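Side-chain contacts in glutathione transferase gst1-6 (Anopheles dirus, PDB 1V2A), which probably catalyses the conjugation of glutathione to electrophilic halide-bearing compounds, as a homodimeric glutathione S-transferase: residues 119-122 against 123-126; 160-163 against 164-167; 44-47 against 48-52; 195-198 against 199-203. All coordinates share one frame; numbering follows the deposited sequence.

Contact 1. Residues 119-122 against 123-126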
loop_
_atom_site.group_PDB
_atom_site.type_symbol
_atom_site.label_atom_id
_atom_site.label_comp_id
_atom_site.label_asym_id
_atom_site.label_seq_id
_atom_site.Cartn_x
_atom_site.Cartn_y
_atom_site.Cartn_z
ATOM N N GLN B 119 -1.329 10.633 -23.528
ATOM C CA GLN B 119 0.032 10.121 -23.476
ATOM C C GLN B 119 0.800 10.416 -22.201
ATOM O O GLN B 119 0.706 11.498 -21.636
ATOM C CB GLN B 119 0.832 10.647 -24.660
ATOM C CG GLN B 119 0.554 9.927 -25.952
ATOM C CD GLN B 119 1.278 10.557 -27.110
ATOM O OE1 GLN B 119 2.408 11.028 -26.972
ATOM N NE2 GLN B 119 0.642 10.558 -28.269
ATOM N N PRO B 120 1.587 9.439 -21.736
ATOM C CA PRO B 120 2.374 9.623 -20.517
ATOM C C PRO B 120 3.485 10.627 -20.800
ATOM O O PRO B 120 4.023 10.672 -21.905
ATOM C CB PRO B 120 2.932 8.223 -20.245
ATOM C CG PRO B 120 1.964 7.300 -20.972
ATOM C CD PRO B 120 1.705 8.059 -22.236
ATOM N N SER B 121 3.814 11.447 -19.812
ATOM C CA SER B 121 4.883 12.421 -19.974
ATOM C C SER B 121 6.197 11.651 -19.877
ATOM O O SER B 121 6.204 10.487 -19.475
ATOM C CB SER B 121 4.813 13.454 -18.853
ATOM O OG SER B 121 4.860 12.813 -17.592
ATOM N N ASP B 122 7.302 12.290 -20.245
ATOM C CA ASP B 122 8.598 11.635 -20.165
ATOM C C ASP B 122 8.897 11.284 -18.721
ATOM O O ASP B 122 9.538 10.275 -18.444
ATOM C CB ASP B 122 9.708 12.540 -20.705
ATOM C CG ASP B 122 9.786 12.527 -22.218
ATOM O OD1 ASP B 122 8.882 13.088 -22.871
ATOM O OD2 ASP B 122 10.750 11.949 -22.756
ATOM N N GLU B 123 8.427 12.122 -17.801
ATOM C CA GLU B 123 8.650 11.892 -16.377
ATOM C C GLU B 123 8.013 10.579 -15.964
ATOM O O GLU B 123 8.640 9.752 -15.304
ATOM C CB GLU B 123 8.037 13.020 -15.544
ATOM C CG GLU B 123 8.312 12.897 -14.048
ATOM C CD GLU B 123 7.558 13.929 -13.220
ATOM O OE1 GLU B 123 6.306 13.914 -13.246
ATOM O OE2 GLU B 123 8.214 14.752 -12.537
ATOM N N GLN B 124 6.757 10.402 -16.360
ATOM C CA GLN B 124 6.001 9.204 -16.037
ATOM C C GLN B 124 6.681 7.937 -16.537
ATOM O O GLN B 124 6.794 6.956 -15.796
ATOM C CB GLN B 124 4.588 9.317 -16.609
ATOM C CG GLN B 124 3.812 10.466 -15.992
ATOM C CD GLN B 124 2.401 10.592 -16.522
ATOM O OE1 GLN B 124 2.189 10.868 -17.703
ATOM N NE2 GLN B 124 1.422 10.390 -15.644
ATOM N N MET B 125 7.137 7.957 -17.786
ATOM C CA MET B 125 7.814 6.794 -18.355
ATOM C C MET B 125 9.137 6.565 -17.625
ATOM O O MET B 125 9.617 5.436 -17.528
ATOM C CB MET B 125 8.078 6.992 -19.852
ATOM C CG MET B 125 6.837 7.046 -20.727
ATOM S SD MET B 125 5.708 5.654 -20.480
ATOM C CE MET B 125 6.748 4.287 -20.921
ATOM N N GLU B 126 9.716 7.641 -17.099
ATOM C CA GLU B 126 10.976 7.534 -16.382
ATOM C C GLU B 126 10.790 6.883 -15.014
ATOM O O GLU B 126 11.623 6.085 -14.585
ATOM C CB GLU B 126 11.623 8.909 -16.213
ATOM C CG GLU B 126 12.944 8.843 -15.467
ATOM C CD GLU B 126 13.522 10.208 -15.157
ATOM O OE1 GLU B 126 13.951 10.912 -16.101
ATOM O OE2 GLU B 126 13.544 10.577 -13.960
#
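S121 and Q124 face each other across the first turn of a helix and form a capping box. S121 is the N-cap. The Q124 side chain turns back towards the N-terminal end of the helix. Its CG stands anti to the carbonyl carbon (chi1 -63°), and the chain runs extended beyond that, which carries the amide back alongside the S121 backbone. There OE1 accepts the backbone N of S121 at 2.7 Å. The donor lies in the carbonyl plane, on a lone pair, and the bond is nearly straight at 161°. The return half of the box is weak. OG of S121 lies between its own backbone N and carbonyl carbon, and accepts a weak bond from Q124 N at 3.3 Å. OG also touches the flank of the Q124 chain, 3.0 Å from CG, and makes a further weak bond to OE1. The backbone closes the same turn: M125 N donates to S121 O at 3.2 Å, and E126 N donates to D122 O at 3.0 Å. On another side of the turn, P120 meets M125. The two side chains cross obliquely, with M125 SD 3.8 Å from P120 CB. The M125 chain is bent at chi2 and at chi3, and this brings the sulfur alongside CB and CG of P120. P120 CA also sits 3.1 Å from Q124 OE1, so P120 touches both the glutamine and the methionine. The contact lies at the surface, where the loop after helix 86-115 enters helix 122-141. Here P120 packs on V110 and Q124 on L113, both of helix 86-115.

Contact 2. Residues 160-163 against 164-167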
loop_
_atom_site.group_PDB
_atom_site.type_symbol
_atom_site.label_atom_id
_atom_site.label_comp_id
_atom_site.label_asym_id
_atom_site.label_seq_id
_atom_site.Cartn_x
_atom_site.Cartn_y
_atom_site.Cartn_z
ATOM N N THR B 160 1.269 -7.695 -11.153
ATOM C CA THR B 160 1.642 -6.360 -11.579
ATOM C C THR B 160 2.502 -6.315 -12.828
ATOM O O THR B 160 2.269 -5.500 -13.712
ATOM C CB THR B 160 2.387 -5.647 -10.452
ATOM O OG1 THR B 160 1.506 -5.529 -9.325
ATOM C CG2 THR B 160 2.854 -4.266 -10.897
ATOM N N VAL B 161 3.501 -7.186 -12.905
ATOM C CA VAL B 161 4.390 -7.180 -14.058
ATOM C C VAL B 161 3.767 -7.684 -15.355
ATOM O O VAL B 161 4.026 -7.119 -16.407
ATOM C CB VAL B 161 5.681 -7.974 -13.768
ATOM C CG1 VAL B 161 6.607 -7.932 -14.974
ATOM C CG2 VAL B 161 6.378 -7.380 -12.556
ATOM N N THR B 162 2.950 -8.734 -15.297
ATOM C CA THR B 162 2.342 -9.244 -16.519
ATOM C C THR B 162 1.290 -8.264 -17.039
ATOM O O THR B 162 0.818 -8.390 -18.172
ATOM C CB THR B 162 1.669 -10.635 -16.323
ATOM O OG1 THR B 162 0.313 -10.467 -15.899
ATOM C CG2 THR B 162 2.419 -11.459 -15.297
ATOM N N ALA B 163 0.921 -7.296 -16.204
ATOM C CA ALA B 163 -0.062 -6.293 -16.587
ATOM C C ALA B 163 0.578 -5.340 -17.586
ATOM O O ALA B 163 -0.114 -4.592 -18.271
ATOM C CB ALA B 163 -0.547 -5.521 -15.361
ATOM N N LEU B 164 1.905 -5.373 -17.652
ATOM C CA LEU B 164 2.660 -4.539 -18.584
ATOM C C LEU B 164 2.349 -4.951 -20.016
ATOM O O LEU B 164 2.681 -4.242 -20.964
ATOM C CB LEU B 164 4.170 -4.677 -18.333
ATOM C CG LEU B 164 4.752 -3.863 -17.168
ATOM C CD1 LEU B 164 6.221 -4.203 -16.989
ATOM C CD2 LEU B 164 4.579 -2.362 -17.441
ATOM N N ASN B 165 1.718 -6.108 -20.162
ATOM C CA ASN B 165 1.357 -6.631 -21.472
ATOM C C ASN B 165 0.398 -5.740 -22.266
ATOM O O ASN B 165 0.406 -5.765 -23.499
ATOM C CB ASN B 165 0.743 -8.027 -21.331
ATOM C CG ASN B 165 1.778 -9.088 -21.026
ATOM O OD1 ASN B 165 2.862 -9.087 -21.604
ATOM N ND2 ASN B 165 1.446 -10.011 -20.135
ATOM N N TRP B 166 -0.430 -4.967 -21.570
ATOM C CA TRP B 166 -1.382 -4.095 -22.251
ATOM C C TRP B 166 -0.664 -2.938 -22.937
ATOM O O TRP B 166 -1.193 -2.323 -23.857
ATOM C CB TRP B 166 -2.401 -3.522 -21.266
ATOM C CG TRP B 166 -3.336 -4.524 -20.673
ATOM C CD1 TRP B 166 -3.187 -5.183 -19.490
ATOM C CD2 TRP B 166 -4.589 -4.956 -21.218
ATOM N NE1 TRP B 166 -4.271 -5.997 -19.258
ATOM C CE2 TRP B 166 -5.149 -5.877 -20.306
ATOM C CE3 TRP B 166 -5.299 -4.650 -22.391
ATOM C CZ2 TRP B 166 -6.382 -6.497 -20.526
ATOM C CZ3 TRP B 166 -6.530 -5.268 -22.609
ATOM C CH2 TRP B 166 -7.055 -6.180 -21.680
ATOM N N LEU B 167 0.547 -2.646 -22.478
ATOM C CA LEU B 167 1.323 -1.549 -23.033
ATOM C C LEU B 167 2.440 -2.054 -23.927
ATOM O O LEU B 167 3.277 -1.274 -24.374
ATOM C CB LEU B 167 1.927 -0.710 -21.903
ATOM C CG LEU B 167 0.961 -0.061 -20.912
ATOM C CD1 LEU B 167 1.738 0.508 -19.736
ATOM C CD2 LEU B 167 0.160 1.020 -21.612
#
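T160 and V161 mark the place where the bonding changes from alpha to 3-10, and V161 is the first to meet L164. T160 O takes A163 N, three residues on, in a weak bond, and its hydroxyl is hydrogen-bonded to D99 and to C156 O. V161 O likewise receives L164 N at 3.0 Å. The amide comes from well above the carbonyl plane, 58° out of it, in keeping with the tighter 3-10 winding. L164 CB follows its own amide to within 3.1 Å of V161 O. L164 CG stands anti to the carbonyl carbon (chi1 -80°), which directs the branched end towards V161, where L164 CD1 and V161 CG1 meet loosely at 4.3 Å. T162 O comes next and accepts N165 N at 3.2 Å, again from above the plane. The N165 side-chain amide folds back over this oxygen and brings ND2 within 2.6 Å of T162 O, but the N-H is badly aimed and no hydrogen bond is made. A163 O then takes W166 N in a weak bond. The same oxygen sits at the edge of the indole, in its plane, with A163 O 3.4 Å from W166 CD1. Around the turn, V161 packs on I177 and W180, while L164 packs on I107 and L132. The buried side of the turn is apolar. The carbonyls of V161, T162 and A163 are each met by the amide three residues on, the last only weakly, so the backbone supplies its own polar partners while the chain leaves helix 152-162.

Contact 3. Residues 44-47 against 48-52. With GTS (glutathione sulfonic acid), chain F.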
loop_
_atom_site.group_PDB
_atom_site.type_symbol
_atom_site.label_atom_id
_atom_site.label_comp_id
_atom_site.label_asym_id
_atom_site.label_seq_id
_atom_site.Cartn_x
_atom_site.Cartn_y
_atom_site.Cartn_z
ATOM N N LYS B 44 -22.735 -2.563 -0.400
ATOM C CA LYS B 44 -23.312 -3.040 0.850
ATOM C C LYS B 44 -22.317 -3.870 1.667
ATOM O O LYS B 44 -22.362 -3.868 2.901
ATOM C CB LYS B 44 -24.573 -3.864 0.569
ATOM C CG LYS B 44 -25.590 -3.149 -0.312
ATOM C CD LYS B 44 -27.018 -3.600 -0.041
ATOM C CE LYS B 44 -27.202 -5.113 -0.173
ATOM N NZ LYS B 44 -26.584 -5.892 0.946
ATOM N N LEU B 45 -21.418 -4.564 0.973
ATOM C CA LEU B 45 -20.414 -5.399 1.625
ATOM C C LEU B 45 -19.079 -4.669 1.775
ATOM O O LEU B 45 -18.378 -4.839 2.770
ATOM C CB LEU B 45 -20.214 -6.682 0.820
ATOM C CG LEU B 45 -21.492 -7.491 0.585
ATOM C CD1 LEU B 45 -21.207 -8.634 -0.371
ATOM C CD2 LEU B 45 -22.032 -8.005 1.913
ATOM N N ASN B 46 -18.740 -3.863 0.770
ATOM C CA ASN B 46 -17.500 -3.075 0.743
ATOM C C ASN B 46 -17.856 -1.640 0.356
ATOM O O ASN B 46 -18.026 -1.323 -0.816
ATOM C CB ASN B 46 -16.519 -3.665 -0.280
ATOM C CG ASN B 46 -15.285 -2.788 -0.499
ATOM O OD1 ASN B 46 -14.441 -3.088 -1.353
ATOM N ND2 ASN B 46 -15.176 -1.710 0.266
ATOM N N PRO B 47 -17.962 -0.752 1.345
ATOM C CA PRO B 47 -18.306 0.647 1.093
ATOM C C PRO B 47 -17.457 1.327 0.031
ATOM O O PRO B 47 -17.821 2.391 -0.466
ATOM C CB PRO B 47 -18.147 1.289 2.466
ATOM C CG PRO B 47 -17.064 0.454 3.094
ATOM C CD PRO B 47 -17.505 -0.935 2.732
ATOM N N GLN B 48 -16.323 0.721 -0.307
ATOM C CA GLN B 48 -15.441 1.292 -1.320
ATOM C C GLN B 48 -15.801 0.706 -2.675
ATOM O O GLN B 48 -15.463 1.261 -3.715
ATOM C CB GLN B 48 -13.968 0.995 -0.990
ATOM C CG GLN B 48 -12.978 1.705 -1.910
ATOM C CD GLN B 48 -11.572 1.792 -1.331
ATOM O OE1 GLN B 48 -10.731 2.549 -1.828
ATOM N NE2 GLN B 48 -11.311 1.024 -0.276
ATOM N N HIS B 49 -16.503 -0.422 -2.634
ATOM C CA HIS B 49 -16.947 -1.145 -3.816
ATOM C C HIS B 49 -15.859 -1.300 -4.870
ATOM O O HIS B 49 -15.954 -0.768 -5.973
ATOM C CB HIS B 49 -18.206 -0.489 -4.420
ATOM C CG HIS B 49 -18.027 0.945 -4.820
ATOM N ND1 HIS B 49 -17.220 1.335 -5.867
ATOM C CD2 HIS B 49 -18.570 2.081 -4.322
ATOM C CE1 HIS B 49 -17.274 2.648 -5.998
ATOM N NE2 HIS B 49 -18.084 3.125 -5.072
ATOM N N THR B 50 -14.817 -2.038 -4.508
ATOM C CA THR B 50 -13.714 -2.305 -5.413
ATOM C C THR B 50 -13.443 -3.793 -5.350
ATOM O O THR B 50 -13.699 -4.424 -4.333
ATOM C CB THR B 50 -12.431 -1.595 -4.979
ATOM O OG1 THR B 50 -11.923 -2.220 -3.792
ATOM C CG2 THR B 50 -12.703 -0.127 -4.702
ATOM N N ILE B 51 -12.955 -4.361 -6.447
ATOM C CA ILE B 51 -12.619 -5.775 -6.467
ATOM C C ILE B 51 -11.100 -5.819 -6.523
ATOM O O ILE B 51 -10.466 -4.934 -7.101
ATOM C CB ILE B 51 -13.226 -6.502 -7.691
ATOM C CG1 ILE B 51 -12.902 -5.744 -8.978
ATOM C CG2 ILE B 51 -14.720 -6.628 -7.519
ATOM C CD1 ILE B 51 -13.557 -6.340 -10.227
ATOM N N PRO B 52 -10.490 -6.849 -5.933
ATOM C CA PRO B 52 -11.118 -7.967 -5.236
ATOM C C PRO B 52 -11.741 -7.645 -3.885
ATOM O O PRO B 52 -11.284 -6.762 -3.171
ATOM C CB PRO B 52 -9.974 -8.959 -5.108
ATOM C CG PRO B 52 -8.808 -8.056 -4.892
ATOM C CD PRO B 52 -9.021 -6.976 -5.910
HETATM N N1 GTS F . -5.840 -1.584 -4.158
HETATM C CA1 GTS F . -6.970 -2.339 -4.620
HETATM C C1 GTS F . -6.596 -3.785 -4.413
HETATM O O11 GTS F . -7.497 -4.561 -4.155
HETATM O O12 GTS F . -5.408 -4.133 -4.485
HETATM C CB1 GTS F . -7.206 -1.983 -6.070
HETATM C CG1 GTS F . -8.403 -2.713 -6.712
HETATM C CD1 GTS F . -9.101 -1.849 -7.750
HETATM O OE1 GTS F . -8.729 -0.692 -8.006
HETATM N N2 GTS F . -10.122 -2.457 -8.349
HETATM C CA2 GTS F . -10.903 -1.777 -9.389
HETATM C C2 GTS F . -12.289 -1.529 -8.897
HETATM O O2 GTS F . -12.890 -2.393 -8.247
HETATM C CB2 GTS F . -11.069 -2.573 -10.681
HETATM S SG2 GTS F . -9.579 -3.015 -11.634
HETATM O O1S GTS F . -8.656 -3.811 -10.892
HETATM O O2S GTS F . -10.041 -3.747 -12.757
HETATM O O3S GTS F . -8.895 -1.831 -12.072
HETATM N N3 GTS F . -12.783 -0.344 -9.226
HETATM C CA3 GTS F . -14.111 0.029 -8.831
HETATM C C3 GTS F . -14.132 1.369 -8.191
HETATM O O31 GTS F . -15.230 1.774 -7.840
HETATM O O32 GTS F . -13.060 1.983 -8.068
#
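N46 turns its side chain in towards H49. Its CG is anti to the backbone N (chi1 172°), which sets N46 CG 3.4 Å from H49 N. The side-chain amide is probably modelled the wrong way round. N46 and Q48 run side by side and point the same way, but their amide planes are almost perpendicular. N46 to H49 is a type I beta turn, closed by H49 N donating to N46 O. At 2.5 Å this bond is short, and its exact length is doubtful. H49 has positive phi and psi, and its CG stands between the backbone N and the carbonyl carbon. O31 of the glutathione sulfonic acid lies at the edge of the imidazole, in its plane, 2.8 Å from H49 ND1. The model is too tight there, so the precise geometry is doubtful. Beyond the turn comes the cis-proline loop of the thioredoxin-like domain, with a cis peptide before P52. I51 pairs its backbone with the cysteinyl part of the ligand: I51 N donates to O2 at 2.7 Å, and ligand N2 donates to I51 O at 2.8 Å. The first torsion of I51 (chi1 50°) puts CG1 between backbone N and carbonyl carbon. From there I51 CG1 touches ligand O2 at 3.4 Å. T50 approaches the same oxygen with its CB. P52 sets CD 3.4 Å from ligand O11. P47 also packs on Q137 and Q48 on L134, both of the second subunit.

Contact 4. Residues 195-198 against 199-203; sequences SKQV and ADDTL
Q197 and D201 are joined by a side-chain hydrogen bond one helical turn apart. Q197 NE2 donates to D201 OD1 at 3.0 Å, with an N-H...O angle of 145°. The acceptor lies in the plane of the glutamine amide, but the bond reaches OD1 from above the carboxylate plane. Q197 CG is anti to the backbone N, and a bend at chi2 (56°) then swings the amide along the helix towards D201. The other carboxylate oxygen, OD2, has a long and weak ion pair with K30. Along the same turns the backbone is bonded as in an alpha helix. S195 O accepts A199 N, K196 O accepts D200 N, and Q197 O accepts D201 N at 3.1 Å. V198 O takes T202 N, although that oxygen is crowded in the model and its place is less sure. A199 O has two donors. T202 OG1 reaches it at 2.7 Å and L203 N at 3.0 Å, both from the same face of its plane. OG1 can do this because it stands between its own backbone N and carbonyl carbon (chi1 70°), turned back towards the preceding turn. The other branch of the threonine is apolar: CG2 lies near V198 CG1, though its exact position is doubtful. K196 takes its charge partner one turn earlier, in a salt bridge from NZ to E192. All of this lies within helix 191-206, near the C-terminus. One side of that helix rests on the loop after strand 2-5, where Q197 and D201 touch L7, and D201 and T202 touch I8.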
loop_
_atom_site.group_PDB
_atom_site.type_symbol
_atom_site.label_atom_id
_atom_site.label_comp_id
_atom_site.label_asym_id
_atom_site.label_seq_id
_atom_site.Cartn_x
_atom_site.Cartn_y
_atom_site.Cartn_z
ATOM N N SER B 195 -3.325 -18.485 -17.069
ATOM C CA SER B 195 -3.018 -17.495 -18.085
ATOM C C SER B 195 -3.991 -17.591 -19.263
ATOM O O SER B 195 -4.417 -16.567 -19.815
ATOM C CB SER B 195 -1.587 -17.695 -18.569
ATOM O OG SER B 195 -1.234 -16.689 -19.497
ATOM N N LYS B 196 -4.338 -18.817 -19.654
ATOM C CA LYS B 196 -5.269 -19.016 -20.757
ATOM C C LYS B 196 -6.683 -18.668 -20.308
ATOM O O LYS B 196 -7.521 -18.242 -21.111
ATOM C CB LYS B 196 -5.208 -20.459 -21.257
ATOM C CG LYS B 196 -4.703 -20.566 -22.690
ATOM C CD LYS B 196 -4.117 -21.940 -23.020
ATOM C CE LYS B 196 -2.956 -22.286 -22.090
ATOM N NZ LYS B 196 -1.991 -21.148 -21.948
ATOM N N GLN B 197 -6.950 -18.833 -19.017
ATOM C CA GLN B 197 -8.270 -18.507 -18.509
ATOM C C GLN B 197 -8.404 -16.993 -18.508
ATOM O O GLN B 197 -9.494 -16.451 -18.726
ATOM C CB GLN B 197 -8.460 -19.048 -17.096
ATOM C CG GLN B 197 -9.902 -18.957 -16.639
ATOM C CD GLN B 197 -10.840 -19.659 -17.603
ATOM O OE1 GLN B 197 -10.658 -20.833 -17.906
ATOM N NE2 GLN B 197 -11.850 -18.942 -18.088
ATOM N N VAL B 198 -7.289 -16.312 -18.266
ATOM C CA VAL B 198 -7.296 -14.859 -18.262
ATOM C C VAL B 198 -7.596 -14.422 -19.684
ATOM O O VAL B 198 -8.506 -13.624 -19.920
ATOM C CB VAL B 198 -5.935 -14.272 -17.821
ATOM C CG1 VAL B 198 -5.918 -12.764 -18.048
ATOM C CG2 VAL B 198 -5.693 -14.564 -16.351
ATOM N N ALA B 199 -6.833 -14.968 -20.629
ATOM C CA ALA B 199 -7.010 -14.658 -22.045
ATOM C C ALA B 199 -8.464 -14.804 -22.475
ATOM O O ALA B 199 -9.039 -13.898 -23.078
ATOM C CB ALA B 199 -6.125 -15.566 -22.895
ATOM N N ASP B 200 -9.060 -15.947 -22.162
ATOM C CA ASP B 200 -10.448 -16.199 -22.532
ATOM C C ASP B 200 -11.381 -15.152 -21.965
ATOM O O ASP B 200 -12.215 -14.599 -22.682
ATOM C CB ASP B 200 -10.876 -17.587 -22.065
ATOM C CG ASP B 200 -10.159 -18.695 -22.815
ATOM O OD1 ASP B 200 -9.340 -18.387 -23.710
ATOM O OD2 ASP B 200 -10.414 -19.875 -22.509
ATOM N N ASP B 201 -11.241 -14.877 -20.675
ATOM C CA ASP B 201 -12.073 -13.875 -20.026
ATOM C C ASP B 201 -11.895 -12.487 -20.622
ATOM O O ASP B 201 -12.873 -11.775 -20.860
ATOM C CB ASP B 201 -11.761 -13.826 -18.536
ATOM C CG ASP B 201 -12.353 -14.984 -17.792
ATOM O OD1 ASP B 201 -12.617 -16.017 -18.438
ATOM O OD2 ASP B 201 -12.551 -14.862 -16.564
ATOM N N THR B 202 -10.651 -12.091 -20.859
ATOM C CA THR B 202 -10.410 -10.768 -21.423
ATOM C C THR B 202 -11.080 -10.661 -22.783
ATOM O O THR B 202 -11.566 -9.598 -23.162
ATOM C CB THR B 202 -8.928 -10.490 -21.608
ATOM O OG1 THR B 202 -8.425 -11.316 -22.661
ATOM C CG2 THR B 202 -8.171 -10.784 -20.327
ATOM N N LEU B 203 -11.097 -11.762 -23.523
ATOM C CA LEU B 203 -11.726 -11.758 -24.834
ATOM C C LEU B 203 -13.242 -11.705 -24.638
ATOM O O LEU B 203 -13.941 -10.961 -25.319
ATOM C CB LEU B 203 -11.337 -13.015 -25.615
ATOM C CG LEU B 203 -10.917 -12.817 -27.074
ATOM C CD1 LEU B 203 -10.672 -14.166 -27.714
ATOM C CD2 LEU B 203 -11.991 -12.054 -27.831
#

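Only contact 3 touches the ligand: H49, T50, I51 and P52 belong to the glutathione pocket, which S9, E63 and S64 help complete with hydrogen bonds. Contacts 2 and 4 stand a little back from it. The T160 side chain is about 9 Å from the ligand and that of T202 about 10 Å. These two contacts approach each other to about 5 Å between nearest atoms, without touching, and both reach I8, through W166 and T202. Contact 1 is remote, its centre about 31 Å from that of contact 3. It is nearer contact 2, about 16 Å between centres, and both pack on V110 of helix 86-115.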